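Local coordinates for protein thermospermine synthase (Medicago truncatula, PDB 6BQ6) that probably transfers an aminopropyl group from decarboxylated S-adenosylmethionine to spermidine, yielding thermospermine in plant polyamine biosynthesis, at residues I86-L91 with V179-D184; V105-G110 with V128-I133. All blocks are in the same frame, centred on the assembly; numbering follows the deposited sequence. Where two conformers were deposited one is given.

Contact 1: I86-L91 with V179-D184; sequences IYHECL and VGDLAD. With TER (N-(3-amino-propyl)-N-(5-aminopropyl)-1,4-diaminobutane), chain F.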
loop_
_atom_site.group_PDB
_atom_site.type_symbol
_atom_site.label_atom_id
_atom_site.label_comp_id
_atom_site.label_asym_id
_atom_site.label_seq_id
_atom_site.Cartn_x
_atom_site.Cartn_y
_atom_site.Cartn_z
ATOM N N ILE B 86 16.775 -12.401 18.788
ATOM C CA ILE B 86 17.331 -11.178 19.315
ATOM C C ILE B 86 16.454 -10.658 20.478
ATOM O O ILE B 86 16.992 -10.337 21.539
ATOM C CB ILE B 86 17.471 -10.103 18.233
ATOM C CG1 ILE B 86 18.323 -10.621 17.079
ATOM C CG2 ILE B 86 18.074 -8.811 18.794
ATOM C CD1 ILE B 86 18.426 -9.641 15.947
ATOM N N TYR B 87 15.142 -10.545 20.247
ATOM C CA TYR B 87 14.254 -10.014 21.236
ATOM C C TYR B 87 14.282 -10.950 22.468
ATOM O O TYR B 87 14.337 -10.479 23.595
ATOM C CB TYR B 87 12.818 -9.908 20.660
ATOM C CG TYR B 87 11.800 -9.580 21.700
ATOM C CD1 TYR B 87 11.471 -8.254 22.010
ATOM C CD2 TYR B 87 11.129 -10.589 22.379
ATOM C CE1 TYR B 87 10.531 -7.972 23.001
ATOM C CE2 TYR B 87 10.221 -10.316 23.369
ATOM C CZ TYR B 87 9.914 -9.008 23.663
ATOM O OH TYR B 87 8.969 -8.736 24.644
ATOM N N HIS B 88 14.216 -12.250 22.241
ATOM C CA HIS B 88 14.088 -13.142 23.379
ATOM C C HIS B 88 15.390 -13.318 24.149
ATOM O O HIS B 88 15.359 -13.427 25.368
ATOM C CB HIS B 88 13.452 -14.445 22.951
ATOM C CG HIS B 88 12.026 -14.272 22.558
ATOM N ND1 HIS B 88 11.608 -14.234 21.244
ATOM C CD2 HIS B 88 10.931 -13.973 23.311
ATOM C CE1 HIS B 88 10.305 -13.995 21.211
ATOM N NE2 HIS B 88 9.871 -13.851 22.453
ATOM N N GLU B 89 16.532 -13.328 23.478
ATOM C CA GLU B 89 17.806 -13.335 24.201
ATOM C C GLU B 89 18.027 -12.052 24.989
ATOM O O GLU B 89 18.449 -12.104 26.140
ATOM C CB GLU B 89 18.984 -13.539 23.277
ATOM C CG GLU B 89 19.148 -14.974 22.777
ATOM C CD GLU B 89 20.421 -15.189 21.991
ATOM O OE1 GLU B 89 21.354 -14.335 22.033
ATOM O OE2 GLU B 89 20.524 -16.256 21.330
ATOM N N CYS B 90 17.704 -10.907 24.380
ATOM C CA CYS B 90 17.807 -9.613 25.092
ATOM C C CYS B 90 16.853 -9.497 26.269
ATOM O O CYS B 90 17.248 -8.951 27.308
ATOM C CB CYS B 90 17.608 -8.420 24.191
ATOM S SG CYS B 90 18.981 -8.174 23.034
ATOM N N LEU B 91 15.640 -10.010 26.125
ATOM C CA LEU B 91 14.641 -9.956 27.186
ATOM C C LEU B 91 15.064 -10.790 28.388
ATOM O O LEU B 91 14.863 -10.388 29.515
ATOM C CB LEU B 91 13.297 -10.470 26.726
ATOM C CG LEU B 91 12.113 -10.625 27.731
ATOM C CD1 LEU B 91 11.761 -9.254 28.328
ATOM C CD2 LEU B 91 10.943 -11.288 27.098
ATOM N N VAL B 179 9.639 -11.548 34.664
ATOM C CA VAL B 179 9.845 -11.118 33.284
ATOM C C VAL B 179 8.527 -10.535 32.749
ATOM O O VAL B 179 7.503 -11.242 32.703
ATOM C CB VAL B 179 10.282 -12.274 32.394
ATOM C CG1 VAL B 179 10.452 -11.767 30.931
ATOM C CG2 VAL B 179 11.594 -12.887 32.910
ATOM N N GLY B 180 8.530 -9.262 32.375
ATOM C CA GLY B 180 7.411 -8.639 31.693
ATOM C C GLY B 180 7.545 -8.825 30.194
ATOM O O GLY B 180 8.393 -8.186 29.571
ATOM N N ASP B 181 6.674 -9.652 29.626
ATOM C CA ASP B 181 6.625 -9.868 28.200
ATOM C C ASP B 181 5.187 -9.607 27.729
ATOM O O ASP B 181 4.562 -10.450 27.149
ATOM C CB ASP B 181 7.078 -11.261 27.885
ATOM C CG ASP B 181 7.392 -11.477 26.425
ATOM O OD1 ASP B 181 7.414 -10.529 25.644
ATOM O OD2 ASP B 181 7.581 -12.645 26.063
ATOM N N LEU B 182 4.724 -8.380 27.972
ATOM C CA LEU B 182 3.379 -7.947 27.656
ATOM C C LEU B 182 3.375 -6.948 26.526
ATOM O O LEU B 182 4.431 -6.401 26.143
ATOM C CB LEU B 182 2.756 -7.255 28.870
ATOM C CG LEU B 182 2.758 -8.112 30.119
ATOM C CD1 LEU B 182 2.680 -7.175 31.325
ATOM C CD2 LEU B 182 1.612 -9.092 30.121
ATOM N N ALA B 183 2.165 -6.680 26.003
ATOM C CA ALA B 183 1.977 -5.556 25.066
ATOM C C ALA B 183 2.423 -4.238 25.717
ATOM O O ALA B 183 2.409 -4.118 26.909
ATOM C CB ALA B 183 0.516 -5.483 24.671
ATOM N N ASP B 184 2.845 -3.276 24.902
ATOM C CA ASP B 184 3.169 -1.936 25.360
ATOM C C ASP B 184 2.008 -1.336 26.146
ATOM O O ASP B 184 0.858 -1.572 25.797
ATOM C CB ASP B 184 3.485 -0.998 24.181
ATOM C CG ASP B 184 4.720 -1.402 23.413
ATOM O OD1 ASP B 184 5.459 -2.315 23.878
ATOM O OD2 ASP B 184 4.955 -0.792 22.326
HETATM N N1 TER F . 1.674 -10.475 24.126
HETATM C C2 TER F . 2.998 -11.061 24.104
HETATM C C3 TER F . 4.049 -9.975 24.307
HETATM C C4 TER F . 4.173 -9.030 23.140
HETATM N N5 TER F . 5.347 -8.200 23.274
HETATM C C6 TER F . 6.317 -8.132 22.205
HETATM C C7 TER F . 6.921 -6.741 22.095
HETATM C C8 TER F . 7.459 -6.548 20.688
HETATM N N9 TER F . 6.461 -6.042 19.771
HETATM C C10 TER F . 6.840 -5.842 18.396
HETATM C C11 TER F . 6.082 -4.746 17.681
HETATM C C12 TER F . 6.824 -4.442 16.379
HETATM C C13 TER F . 6.005 -3.617 15.397
HETATM N N14 TER F . 5.232 -2.594 16.079
HETATM O O HOH W 1 7.473 -13.191 23.383
#
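Y87 and D181 meet through the phenol oxygen in the ligand pocket, at the probable active site of this Rossmann-like aminopropyltransferase, where helix 84-98 packs against the C-terminal end of strand 175-181. The axes of segments 86-91 and 179-181 approach to 10.8 Å and run roughly antiparallel, at 154°, so side chains bridge the gap. In Y87, chi1 (170°) sets CG anti to the backbone N; the end of the side chain comes nearer to the strand, and OH donates to D181 OD1 at 2.6 Å. The carboxylate oxygen lies at the ring edge, close to its plane, while the hydroxyl meets OD1 from above the carboxylate plane; the two planes are 33° apart. D181 is the predicted proton acceptor, and both residues line the thermospermine pocket: Y87 OH is 3.7 Å from ligand C6, and Y87 CE1 is 3.9 Å from ligand C7. L91 crosses the aspartate at about a right angle and brings CD2 to within 3.6 Å of D181 CG. Its other branch, CD1, approaches G180 O, and L91 CG touches V179 CG1 at 3.8 Å. The second carboxylate oxygen, OD2, is also hydrogen-bonded to T115 OG1 of helix 114-120. The H88 ring, one face of which has Y87 CD2 over its centre, is held at ND1 by E84. On its other nitrogen a water bridges the segments, 2.7 Å from H88 NE2 and donating to D181 OD2 over an equal 2.7 Å.

Contact 2: V105-G110 with V128-I133; sequences VFIMGG and VVMCDI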
loop_
_atom_site.group_PDB
_atom_site.type_symbol
_atom_site.label_atom_id
_atom_site.label_comp_id
_atom_site.label_asym_id
_atom_site.label_seq_id
_atom_site.Cartn_x
_atom_site.Cartn_y
_atom_site.Cartn_z
ATOM N N VAL B 105 11.396 -18.455 38.158
ATOM C CA VAL B 105 11.012 -17.281 37.382
ATOM C C VAL B 105 9.554 -17.277 36.957
ATOM O O VAL B 105 8.984 -18.299 36.607
ATOM C CB VAL B 105 11.881 -17.133 36.125
ATOM C CG1 VAL B 105 11.710 -18.333 35.219
ATOM C CG2 VAL B 105 11.520 -15.883 35.341
ATOM N N PHE B 106 8.962 -16.093 36.979
ATOM C CA PHE B 106 7.574 -15.868 36.593
ATOM C C PHE B 106 7.551 -14.963 35.359
ATOM O O PHE B 106 8.201 -13.929 35.369
ATOM C CB PHE B 106 6.859 -15.169 37.748
ATOM C CG PHE B 106 5.388 -15.012 37.564
ATOM C CD1 PHE B 106 4.879 -13.900 36.968
ATOM C CD2 PHE B 106 4.505 -15.940 38.117
ATOM C CE1 PHE B 106 3.515 -13.736 36.794
ATOM C CE2 PHE B 106 3.120 -15.776 37.994
ATOM C CZ PHE B 106 2.621 -14.669 37.352
ATOM N N ILE B 107 6.854 -15.404 34.325
ATOM C CA ILE B 107 6.673 -14.590 33.117
ATOM C C ILE B 107 5.276 -13.955 33.129
ATOM O O ILE B 107 4.277 -14.687 33.153
ATOM C CB ILE B 107 6.791 -15.380 31.831
ATOM C CG1 ILE B 107 8.093 -16.212 31.770
ATOM C CG2 ILE B 107 6.757 -14.385 30.663
ATOM C CD1 ILE B 107 8.055 -17.332 30.743
ATOM N N MET B 108 5.176 -12.607 33.095
ATOM C CA MET B 108 3.930 -11.949 32.810
ATOM C C MET B 108 3.759 -11.879 31.318
ATOM O O MET B 108 4.496 -11.127 30.656
ATOM C CB MET B 108 3.909 -10.531 33.410
ATOM C CG MET B 108 4.403 -10.477 34.835
ATOM S SD MET B 108 3.992 -8.877 35.551
ATOM C CE MET B 108 4.949 -7.743 34.567
ATOM N N GLY B 109 2.840 -12.668 30.778
ATOM C CA GLY B 109 2.592 -12.744 29.331
ATOM C C GLY B 109 3.410 -13.850 28.744
ATOM O O GLY B 109 3.381 -14.968 29.199
ATOM N N GLY B 110 4.182 -13.520 27.734
ATOM C CA GLY B 110 4.903 -14.504 26.945
ATOM C C GLY B 110 3.955 -15.089 25.904
ATOM O O GLY B 110 3.621 -14.417 24.860
ATOM N N VAL B 128 9.784 -22.456 35.856
ATOM C CA VAL B 128 9.280 -21.272 35.098
ATOM C C VAL B 128 7.747 -21.327 35.078
ATOM O O VAL B 128 7.125 -22.345 34.735
ATOM C CB VAL B 128 9.769 -21.244 33.646
ATOM C CG1 VAL B 128 9.172 -20.074 32.863
ATOM C CG2 VAL B 128 11.292 -21.239 33.524
ATOM N N VAL B 129 7.131 -20.247 35.500
ATOM C CA VAL B 129 5.706 -20.070 35.376
ATOM C C VAL B 129 5.421 -19.064 34.294
ATOM O O VAL B 129 5.935 -17.952 34.394
ATOM C CB VAL B 129 5.091 -19.543 36.695
ATOM C CG1 VAL B 129 3.577 -19.387 36.543
ATOM C CG2 VAL B 129 5.388 -20.471 37.834
ATOM N N MET B 130 4.601 -19.423 33.303
ATOM C CA MET B 130 4.212 -18.545 32.201
ATOM C C MET B 130 2.772 -18.197 32.468
ATOM O O MET B 130 1.927 -19.108 32.476
ATOM C CB MET B 130 4.334 -19.211 30.848
ATOM C CG MET B 130 3.947 -18.325 29.653
ATOM S SD MET B 130 3.427 -19.282 28.194
ATOM C CE MET B 130 4.826 -20.356 28.105
ATOM N N CYS B 131 2.517 -16.916 32.753
ATOM C CA CYS B 131 1.186 -16.450 33.075
ATOM C C CYS B 131 0.615 -15.482 32.011
ATOM O O CYS B 131 1.009 -14.323 31.935
ATOM C CB CYS B 131 1.173 -15.845 34.471
ATOM S SG CYS B 131 -0.465 -15.298 35.034
ATOM N N ASP B 132 -0.262 -16.015 31.158
ATOM C CA ASP B 132 -0.772 -15.303 29.973
ATOM C C ASP B 132 -2.264 -15.329 30.054
ATOM O O ASP B 132 -2.834 -16.309 30.503
ATOM C CB ASP B 132 -0.287 -15.959 28.661
ATOM C CG ASP B 132 -0.454 -15.047 27.423
ATOM O OD1 ASP B 132 -1.598 -14.779 26.930
ATOM O OD2 ASP B 132 0.587 -14.557 26.925
ATOM N N ILE B 133 -2.887 -14.255 29.606
ATOM C CA ILE B 133 -4.317 -14.142 29.741
ATOM C C ILE B 133 -5.051 -14.893 28.626
ATOM O O ILE B 133 -6.196 -15.225 28.798
ATOM C CB ILE B 133 -4.735 -12.680 29.845
ATOM C CG1 ILE B 133 -6.055 -12.599 30.592
ATOM C CG2 ILE B 133 -4.734 -11.997 28.474
ATOM C CD1 ILE B 133 -6.281 -11.280 31.296
#
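The strands through V105-I107 and V128-C131 run side by side and parallel, the axes of these short segments approaching to 4.7 Å at an angle of 17°, joined by alternating backbone hydrogen bonds from V129 N to V105 O, I107 N to V129 O and C131 N to I107 O. A fourth, G109 N to C131 O at 2.7 Å, continues the ladder past the corner at M108. On one sheet face, V105 and V128 lie side by side, pointing the same way. I107 CD1 extends this apolar patch, 3.6 Å from V128 CG1. The F106 ring occupies the other face, its CG anti to the backbone N (chi1 -173°). It leans obliquely over the neighbouring strand, with CD2 near V129 CG1 and CZ 3.4 Å from C131 CB; C131 SG makes an oblique sulfur-aromatic contact. At the strand ends, D132 OD2 approaches G109 C at 3.4 Å, while its OD1 accepts from D134 N. D132 binds adenosine in another structure of this protein. Helix 114-120 connects the two strands in a beta-alpha-beta crossover and packs on the face carrying V105, I107 and V128, whereas F106 and C131 meet helix 164-169, and strand 175-181 pairs with the other edge of strand 104-107.

Overall arrangement
From the N terminus, the chain first passes through the small antiparallel sheets, then enters helix 84-98, which supplies the first side of contact 1. Strand 104-107 follows directly and opens contact 2, which strand 127-132 closes after helix 114-120, with 17 residues between its segments. Only later does strand 175-181 return to helix 84-98, closing the 87-residue span of contact 1; contact 2 therefore falls wholly within that span. Both contacts, their centres about 11 Å apart, reach one mixed sheet, in which strand 104-107 lies between 127-132 and 175-181. Probable hydrogen bonds from M108 N to V179 O (2.7 Å) and from D181 N to M108 O (2.8 Å) join them directly.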